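Local coordinates for Mn transporter subunit (Synechocystis sp. PCC 6803, PDB 3UJP), which probably captures manganese in the periplasm as the solute-binding subunit of a manganese transporter, at residues 29-33 against 51-55; 56-60 against 74-78. The contacts are given in a common frame with arbitrary orientation. Residues are numbered along the deposited sequence.

Contact 1: 29-33 against 51-55. With ZN (zinc ion), chain H; ZN (zinc ion), chain B.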
loop_
_atom_site.group_PDB
_atom_site.type_symbol
_atom_site.label_atom_id
_atom_site.label_comp_id
_atom_site.label_asym_id
_atom_site.label_seq_id
_atom_site.Cartn_x
_atom_site.Cartn_y
_atom_site.Cartn_z
ATOM N N GLU A 29 4.865 -6.240 -13.647
ATOM C CA GLU A 29 3.524 -6.623 -13.223
ATOM C C GLU A 29 3.300 -6.306 -11.748
ATOM O O GLU A 29 4.178 -6.529 -10.914
ATOM C CB GLU A 29 3.286 -8.112 -13.481
ATOM C CG GLU A 29 4.558 -8.940 -13.561
ATOM C CD GLU A 29 4.282 -10.406 -13.824
ATOM O OE1 GLU A 29 5.080 -11.042 -14.547
ATOM O OE2 GLU A 29 3.269 -10.925 -13.310
ATOM N N GLU A 30 2.120 -5.782 -11.433
ATOM C CA GLU A 30 1.779 -5.433 -10.059
ATOM C C GLU A 30 1.919 -6.636 -9.132
ATOM O O GLU A 30 2.193 -7.749 -9.581
ATOM C CB GLU A 30 0.356 -4.875 -9.986
ATOM C CG GLU A 30 0.277 -3.361 -10.089
ATOM C CD GLU A 30 1.027 -2.819 -11.289
ATOM O OE1 GLU A 30 1.523 -1.674 -11.215
ATOM O OE2 GLU A 30 1.122 -3.535 -12.307
ATOM N N LYS A 31 1.728 -6.405 -7.837
ATOM C CA LYS A 31 1.831 -7.468 -6.845
ATOM C C LYS A 31 0.525 -8.236 -6.670
ATOM O O LYS A 31 -0.559 -7.696 -6.885
ATOM C CB LYS A 31 2.280 -6.884 -5.504
ATOM C CG LYS A 31 3.044 -5.576 -5.623
ATOM C CD LYS A 31 3.530 -5.096 -4.265
ATOM C CE LYS A 31 2.593 -4.054 -3.679
ATOM N NZ LYS A 31 3.065 -3.564 -2.354
ATOM N N LYS A 32 0.637 -9.501 -6.278
ATOM C CA LYS A 32 -0.553 -10.360 -6.069
ATOM C C LYS A 32 -1.557 -9.734 -5.071
ATOM O O LYS A 32 -1.252 -8.742 -4.425
ATOM C CB LYS A 32 -0.179 -11.797 -5.650
ATOM C CG LYS A 32 0.594 -12.605 -6.694
ATOM C CD LYS A 32 -0.114 -12.634 -8.060
ATOM C CE LYS A 32 0.685 -13.459 -9.094
ATOM N NZ LYS A 32 0.049 -13.406 -10.454
ATOM N N LYS A 33 -2.757 -10.282 -4.955
ATOM C CA LYS A 33 -3.710 -9.724 -4.002
ATOM C C LYS A 33 -4.257 -10.794 -3.056
ATOM O O LYS A 33 -4.876 -11.753 -3.494
ATOM C CB LYS A 33 -4.843 -9.009 -4.728
ATOM C CG LYS A 33 -4.914 -7.510 -4.434
ATOM C CD LYS A 33 -6.150 -7.136 -3.578
ATOM C CE LYS A 33 -7.478 -7.323 -4.358
ATOM N NZ LYS A 33 -8.689 -6.979 -3.545
ATOM N N ASP A 51 6.235 -6.242 1.734
ATOM C CA ASP A 51 5.769 -5.384 0.676
ATOM C C ASP A 51 5.661 -6.146 -0.647
ATOM O O ASP A 51 5.315 -5.548 -1.680
ATOM C CB ASP A 51 6.598 -4.092 0.573
ATOM C CG ASP A 51 8.097 -4.327 0.662
ATOM O OD1 ASP A 51 8.614 -5.360 0.181
ATOM O OD2 ASP A 51 8.796 -3.444 1.193
ATOM N N LYS A 52 5.909 -7.462 -0.588
ATOM C CA LYS A 52 5.753 -8.373 -1.753
ATOM C C LYS A 52 4.316 -8.737 -2.221
ATOM O O LYS A 52 4.114 -8.951 -3.407
ATOM C CB LYS A 52 6.545 -9.663 -1.560
ATOM C CG LYS A 52 8.009 -9.449 -1.345
ATOM C CD LYS A 52 8.611 -8.631 -2.478
ATOM C CE LYS A 52 10.073 -8.295 -2.227
ATOM N NZ LYS A 52 10.256 -7.551 -0.934
ATOM N N LEU A 53 3.349 -8.846 -1.304
ATOM C CA LEU A 53 1.922 -8.986 -1.641
ATOM C C LEU A 53 1.164 -7.845 -0.986
ATOM O O LEU A 53 1.725 -7.062 -0.204
ATOM C CB LEU A 53 1.339 -10.303 -1.125
ATOM C CG LEU A 53 2.000 -11.611 -1.573
ATOM C CD1 LEU A 53 1.221 -12.833 -1.093
ATOM C CD2 LEU A 53 2.190 -11.674 -3.085
ATOM N N VAL A 54 -0.118 -7.751 -1.292
ATOM C CA VAL A 54 -0.925 -6.697 -0.692
ATOM C C VAL A 54 -2.102 -7.312 0.037
ATOM O O VAL A 54 -3.057 -7.789 -0.576
ATOM C CB VAL A 54 -1.360 -5.591 -1.699
ATOM C CG1 VAL A 54 -1.281 -6.076 -3.126
ATOM C CG2 VAL A 54 -2.750 -5.052 -1.354
ATOM N N VAL A 55 -1.997 -7.316 1.361
ATOM C CA VAL A 55 -2.915 -8.052 2.190
ATOM C C VAL A 55 -4.037 -7.164 2.611
ATOM O O VAL A 55 -3.815 -5.998 2.949
ATOM C CB VAL A 55 -2.227 -8.506 3.431
ATOM C CG1 VAL A 55 -3.227 -9.229 4.295
ATOM C CG2 VAL A 55 -1.057 -9.384 3.054
HETATM ZN ZN ZN H . 11.005 -4.396 0.593
HETATM ZN ZN ZN B . 2.575 0.551 -11.569
#
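This is a surface contact at the outer edge of the four-stranded parallel sheet, where the loop leading into strand 33-36 runs alongside the turn that opens edge strand 54-57. The backbones keep a regular spacing, with CA atoms 5.3 Å apart for Lys32 and Leu53 and again for Lys33 and Val54, but sheet pairing is only just beginning: the bond from Val54 N to Lys32 O is weak at 3.5 Å. The firmer polar link comes from a side chain. Lys31 points toward the other segment and extends along it, so that its NZ donates to Asp51 O at 3.1 Å while its CB rests against Lys52 O. Nonpolar atoms also meet, Lys32 CB lying 3.5 Å from Leu53 CD2; Leu53 itself is buried against Phe150 and Tyr161 of the neighbouring helices. Glu30 and Asp51 serve metal instead. Glu30 OE1 and Asp51 OD2 each lie 2.5 Å from their own zinc ion, and each zinc is also held by the counterpart residue, Asp51 or Glu30, of another subunit, so these ions bridge chains. Lys52 NZ neutralises the other carboxylate oxygen, Asp51 OD1, at 3.0 Å. With helix 39-49 connecting the two parallel strands, the pairing is that of a beta-alpha-beta crossover, met here at the N-terminal ends of its strands.

Contact 2: 56-60 against 74-78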
loop_
_atom_site.group_PDB
_atom_site.type_symbol
_atom_site.label_atom_id
_atom_site.label_comp_id
_atom_site.label_asym_id
_atom_site.label_seq_id
_atom_site.Cartn_x
_atom_site.Cartn_y
_atom_site.Cartn_z
ATOM N N GLU A 56 -5.242 -7.711 2.609
ATOM C CA GLU A 56 -6.395 -6.927 2.983
ATOM C C GLU A 56 -7.373 -7.804 3.732
ATOM O O GLU A 56 -7.348 -9.019 3.599
ATOM C CB GLU A 56 -7.021 -6.363 1.727
ATOM C CG GLU A 56 -8.106 -5.350 1.940
ATOM C CD GLU A 56 -8.677 -4.885 0.605
ATOM O OE1 GLU A 56 -8.185 -5.385 -0.444
ATOM O OE2 GLU A 56 -9.608 -4.034 0.606
ATOM N N SER A 57 -8.220 -7.185 4.536
ATOM C CA SER A 57 -9.180 -7.907 5.339
ATOM C C SER A 57 -10.604 -7.711 4.810
ATOM O O SER A 57 -10.911 -6.680 4.196
ATOM C CB SER A 57 -9.112 -7.373 6.758
ATOM O OG SER A 57 -9.808 -8.193 7.694
ATOM N N ILE A 58 -11.481 -8.691 5.058
ATOM C CA ILE A 58 -12.907 -8.535 4.759
ATOM C C ILE A 58 -13.534 -7.624 5.821
ATOM O O ILE A 58 -14.026 -6.514 5.527
ATOM C CB ILE A 58 -13.686 -9.886 4.764
ATOM C CG1 ILE A 58 -13.113 -10.900 3.775
ATOM C CG2 ILE A 58 -15.170 -9.660 4.478
ATOM C CD1 ILE A 58 -13.392 -10.583 2.398
ATOM N N THR A 59 -13.524 -8.122 7.059
ATOM C CA THR A 59 -14.123 -7.435 8.198
ATOM C C THR A 59 -13.198 -6.314 8.636
ATOM O O THR A 59 -11.997 -6.526 8.782
ATOM C CB THR A 59 -14.240 -8.385 9.358
ATOM O OG1 THR A 59 -12.923 -8.782 9.733
ATOM C CG2 THR A 59 -15.012 -9.626 8.970
ATOM N N ARG A 60 -13.736 -5.123 8.862
ATOM C CA ARG A 60 -12.849 -3.981 9.059
ATOM C C ARG A 60 -12.831 -3.388 10.472
ATOM O O ARG A 60 -13.406 -2.329 10.737
ATOM C CB ARG A 60 -13.065 -2.928 7.972
ATOM C CG ARG A 60 -13.023 -3.548 6.573
ATOM C CD ARG A 60 -12.751 -2.522 5.497
ATOM N NE ARG A 60 -12.532 -3.163 4.205
ATOM C CZ ARG A 60 -12.144 -2.517 3.105
ATOM N NH1 ARG A 60 -11.967 -3.182 1.970
ATOM N NH2 ARG A 60 -11.927 -1.205 3.138
ATOM N N ASP A 74 -17.615 -6.538 -0.452
ATOM C CA ASP A 74 -16.898 -7.693 0.055
ATOM C C ASP A 74 -16.817 -8.747 -1.041
ATOM O O ASP A 74 -15.732 -9.253 -1.334
ATOM C CB ASP A 74 -17.572 -8.267 1.310
ATOM C CG ASP A 74 -17.444 -7.354 2.523
ATOM O OD1 ASP A 74 -17.803 -7.812 3.624
ATOM O OD2 ASP A 74 -16.986 -6.195 2.394
ATOM N N ILE A 75 -17.961 -9.065 -1.656
ATOM C CA ILE A 75 -17.996 -10.115 -2.678
ATOM C C ILE A 75 -17.245 -9.686 -3.922
ATOM O O ILE A 75 -16.589 -10.509 -4.575
ATOM C CB ILE A 75 -19.416 -10.539 -3.086
ATOM C CG1 ILE A 75 -20.273 -10.828 -1.857
ATOM C CG2 ILE A 75 -19.345 -11.792 -3.933
ATOM C CD1 ILE A 75 -20.614 -12.299 -1.690
ATOM N N VAL A 76 -17.343 -8.402 -4.252
ATOM C CA VAL A 76 -16.592 -7.870 -5.383
ATOM C C VAL A 76 -15.099 -8.126 -5.166
ATOM O O VAL A 76 -14.440 -8.714 -6.032
ATOM C CB VAL A 76 -16.911 -6.357 -5.688
ATOM C CG1 VAL A 76 -16.109 -5.407 -4.796
ATOM C CG2 VAL A 76 -16.633 -6.042 -7.142
ATOM N N LYS A 77 -14.585 -7.715 -4.001
ATOM C CA LYS A 77 -13.171 -7.902 -3.666
ATOM C C LYS A 77 -12.791 -9.335 -3.896
ATOM O O LYS A 77 -12.026 -9.627 -4.788
ATOM C CB LYS A 77 -12.864 -7.502 -2.225
ATOM C CG LYS A 77 -12.753 -5.987 -2.016
ATOM C CD LYS A 77 -12.496 -5.616 -0.543
ATOM C CE LYS A 77 -13.740 -5.856 0.331
ATOM N NZ LYS A 77 -13.528 -5.627 1.806
ATOM N N ALA A 78 -13.363 -10.230 -3.113
ATOM C CA ALA A 78 -13.107 -11.665 -3.250
ATOM C C ALA A 78 -12.841 -12.205 -4.673
ATOM O O ALA A 78 -11.864 -12.936 -4.887
ATOM C CB ALA A 78 -14.227 -12.460 -2.587
#
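Here the end of edge strand 54-57, with the loop that follows it, meets helix 72-80, the helix that leads on to strand 83-86 in the parallel alpha/beta sheet of this lobe. Lys77 does most of the work. With chi1 m, chi2 t, chi3 m and chi4 t, it leaves the helix toward the strand and lays its chain past Glu56, CD coming 3.5 Å from Glu56 OE2. Its NZ swings back along the helix to Asp74, one turn earlier, forming a long salt bridge to Asp74 OD2 at 3.6 Å; Glu56 OE2 is 4.4 Å from the same nitrogen, beyond salt-bridge range. Glu56, extended with both chi1 and chi2 t, gives that oxygen to Arg60 instead, and Arg60 NH1 meets OE2 of Glu56 at 2.9 Å. Asp74 takes the m rotamer and faces Ile58, whose CG2 sits 3.3 Å from Asp74 OD1, an oxygen that accepts a hydrogen bond from Tyr68. Ile58 is buried, also packing on Phe98 and Leu35. Ser57 points away from the helix, its t rotamer carrying OG to Thr59 O at 3.0 Å, which ties up the bend after the strand. No hydrogen bond crosses between the segments; the tightest approach joins like charges, Arg60 NH1 and Lys77 NZ, two donors 2.9 Å apart, with NZ at the edge of the Arg60 guanidinium and near its plane.

In the fold
The two contacts follow one another along the chain and share strand 54-57: contact 1 lies at its start, contact 2 at its end, with centres 16 Å apart. They touch through Lys33 NZ and Glu56 OE1, a long, weak salt bridge of 3.5 Å. Contact 1 is the more peripheral, about 25 Å from the centre of the chain to its own centre against 18 Å for contact 2, and its zinc ions belong to subunit interfaces, not to the manganese site. Contact 2 is closer to that site in sequence: the loop between its segments carries His66, which binds manganese together with His131, Glu197 and Asp272.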